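Local coordinates for protein probable thiol peroxidase (Chromobacterium violaceum, PDB 3KEB) that probably reduces peroxides through a redox-active thiol on a thioredoxin-like fold, at residues Pro50-Thr55 with Arg74-Ser79. Numbering follows the deposited sequence.
Sequences PKLIVT and RRFLDS
Strand 51-55 faces helix 67-77 at Leu52 and Leu77, whose CA atoms stand 9.2 Å apart, so the two backbones are bridged by side chains alone. Within 74-79 the amide N of Asp78 bonds to Arg75 O at 3.1 Å, while the bond from Ser79 N to Phe76 O is weak. Leu52, Phe76 and Leu77 all direct their CB atoms toward the other segment, and every close approach from the strand is made by one methyl, CD2 of Leu52. It lies 3.7 Å from Leu77 CD2 and 4.0 Å from Leu77 CG, the two leucines crossing at an oblique angle. Leu52 places its CG opposite the backbone N (chi1 -165°), which sends the isobutyl group outward to the helix, CD2 foremost. Strand 51-55, helix 67-77 and strand 84-89 form a beta-alpha-beta unit of the thioredoxin-like fold; Leu52 shares backbone hydrogen bonds with Lys84 and Ile86, and Leu77 also packs on Leu85, so Leu77 rests on both parallel strands. The same methyl approaches Phe76 at the ring edge, close to the ring plane, with CD2 of Leu52 4.3 Å from CD2 of Phe76. This ring also meets the rings of Trp80 and Phe164 and touches Ile167 and Leu171 of helix 164-177.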
loop_
_atom_site.group_PDB
_atom_site.type_symbol
_atom_site.label_atom_id
_atom_site.label_comp_id
_atom_site.label_asym_id
_atom_site.label_seq_id
_atom_site.Cartn_x
_atom_site.Cartn_y
_atom_site.Cartn_z
ATOM N N PRO A 50 21.149 -5.476 -16.279
ATOM C CA PRO A 50 19.978 -5.079 -17.021
ATOM C C PRO A 50 18.770 -5.457 -16.199
ATOM O O PRO A 50 18.870 -6.294 -15.313
ATOM C CB PRO A 50 20.044 -5.896 -18.312
ATOM C CG PRO A 50 21.092 -6.942 -18.093
ATOM C CD PRO A 50 21.887 -6.592 -16.908
ATOM N N LYS A 51 17.668 -4.806 -16.490
ATOM C CA LYS A 51 16.433 -5.067 -15.753
ATOM C C LYS A 51 15.185 -4.889 -16.481
ATOM O O LYS A 51 15.116 -4.206 -17.486
ATOM C CB LYS A 51 16.378 -4.239 -14.510
ATOM C CG LYS A 51 16.602 -2.796 -14.679
ATOM C CD LYS A 51 17.608 -2.546 -13.649
ATOM C CE LYS A 51 18.205 -1.246 -13.683
ATOM N NZ LYS A 51 19.721 -1.414 -13.272
ATOM N N LEU A 52 14.184 -5.572 -15.957
ATOM C CA LEU A 52 12.829 -5.572 -16.484
ATOM C C LEU A 52 11.979 -5.026 -15.327
ATOM O O LEU A 52 11.794 -5.692 -14.299
ATOM C CB LEU A 52 12.414 -7.007 -16.863
ATOM C CG LEU A 52 11.183 -7.079 -17.746
ATOM C CD1 LEU A 52 11.306 -6.289 -19.126
ATOM C CD2 LEU A 52 10.839 -8.554 -18.049
ATOM N N ILE A 53 11.581 -3.772 -15.454
ATOM C CA ILE A 53 10.699 -3.124 -14.454
ATOM C C ILE A 53 9.229 -3.334 -14.840
ATOM O O ILE A 53 8.861 -3.195 -15.996
ATOM C CB ILE A 53 11.023 -1.641 -14.321
ATOM C CG1 ILE A 53 12.457 -1.451 -13.800
ATOM C CG2 ILE A 53 9.995 -0.904 -13.429
ATOM C CD1 ILE A 53 12.882 -0.090 -13.815
ATOM N N VAL A 54 8.417 -3.764 -13.890
ATOM C CA VAL A 54 7.024 -3.970 -14.124
ATOM C C VAL A 54 6.267 -3.327 -13.000
ATOM O O VAL A 54 6.574 -3.592 -11.826
ATOM C CB VAL A 54 6.664 -5.498 -14.147
ATOM C CG1 VAL A 54 5.208 -5.708 -14.189
ATOM C CG2 VAL A 54 7.300 -6.205 -15.398
ATOM N N THR A 55 5.294 -2.501 -13.366
ATOM C CA THR A 55 4.318 -2.000 -12.419
ATOM C C THR A 55 3.075 -2.869 -12.559
ATOM O O THR A 55 2.666 -3.239 -13.664
ATOM C CB THR A 55 3.992 -0.535 -12.679
ATOM O OG1 THR A 55 3.595 -0.367 -14.080
ATOM C CG2 THR A 55 5.197 0.331 -12.331
ATOM N N ARG A 74 7.442 -13.900 -15.279
ATOM C CA ARG A 74 8.427 -14.866 -14.763
ATOM C C ARG A 74 8.714 -15.951 -15.797
ATOM O O ARG A 74 9.880 -16.311 -16.041
ATOM C CB ARG A 74 7.948 -15.527 -13.457
ATOM C CG ARG A 74 7.834 -14.537 -12.331
ATOM C CD ARG A 74 7.453 -15.148 -10.960
ATOM N NE ARG A 74 6.067 -15.614 -10.829
ATOM C CZ ARG A 74 5.717 -16.893 -10.712
ATOM N NH1 ARG A 74 4.441 -17.220 -10.606
ATOM N NH2 ARG A 74 6.648 -17.855 -10.746
ATOM N N ARG A 75 7.658 -16.486 -16.420
ATOM C CA ARG A 75 7.831 -17.494 -17.432
ATOM C C ARG A 75 8.639 -16.986 -18.645
ATOM O O ARG A 75 9.542 -17.694 -19.151
ATOM C CB ARG A 75 6.500 -18.108 -17.891
ATOM C CG ARG A 75 5.918 -19.067 -16.837
ATOM C CD ARG A 75 4.475 -19.383 -17.130
ATOM N NE ARG A 75 3.878 -20.327 -16.173
ATOM C CZ ARG A 75 2.690 -20.891 -16.354
ATOM N NH1 ARG A 75 1.992 -20.628 -17.466
ATOM N NH2 ARG A 75 2.213 -21.745 -15.453
ATOM N N PHE A 76 8.336 -15.778 -19.109
ATOM C CA PHE A 76 9.106 -15.174 -20.190
ATOM C C PHE A 76 10.581 -15.162 -19.829
ATOM O O PHE A 76 11.436 -15.497 -20.649
ATOM C CB PHE A 76 8.664 -13.737 -20.350
ATOM C CG PHE A 76 9.529 -12.958 -21.239
ATOM C CD1 PHE A 76 9.585 -13.270 -22.604
ATOM C CD2 PHE A 76 10.263 -11.906 -20.743
ATOM C CE1 PHE A 76 10.400 -12.536 -23.440
ATOM C CE2 PHE A 76 11.089 -11.160 -21.594
ATOM C CZ PHE A 76 11.118 -11.469 -22.938
ATOM N N LEU A 77 10.867 -14.735 -18.608
ATOM C CA LEU A 77 12.240 -14.567 -18.123
ATOM C C LEU A 77 12.978 -15.885 -17.870
ATOM O O LEU A 77 14.203 -15.877 -17.651
ATOM C CB LEU A 77 12.270 -13.690 -16.873
ATOM C CG LEU A 77 11.981 -12.218 -16.972
ATOM C CD1 LEU A 77 11.930 -11.614 -15.583
ATOM C CD2 LEU A 77 13.025 -11.573 -17.839
ATOM N N ASP A 78 12.331 -17.041 -17.986
ATOM C CA ASP A 78 13.084 -18.281 -17.976
ATOM C C ASP A 78 14.173 -18.298 -19.065
ATOM O O ASP A 78 15.216 -18.963 -18.900
ATOM C CB ASP A 78 12.199 -19.539 -18.184
ATOM C CG ASP A 78 11.285 -19.817 -17.006
ATOM O OD1 ASP A 78 11.620 -19.403 -15.876
ATOM O OD2 ASP A 78 10.257 -20.479 -17.231
ATOM N N SER A 79 13.896 -17.648 -20.183
ATOM C CA SER A 79 14.853 -17.530 -21.290
ATOM C C SER A 79 15.957 -16.472 -21.091
ATOM O O SER A 79 16.881 -16.410 -21.882
ATOM C CB SER A 79 14.085 -17.183 -22.579
ATOM O OG SER A 79 13.229 -18.239 -22.984
#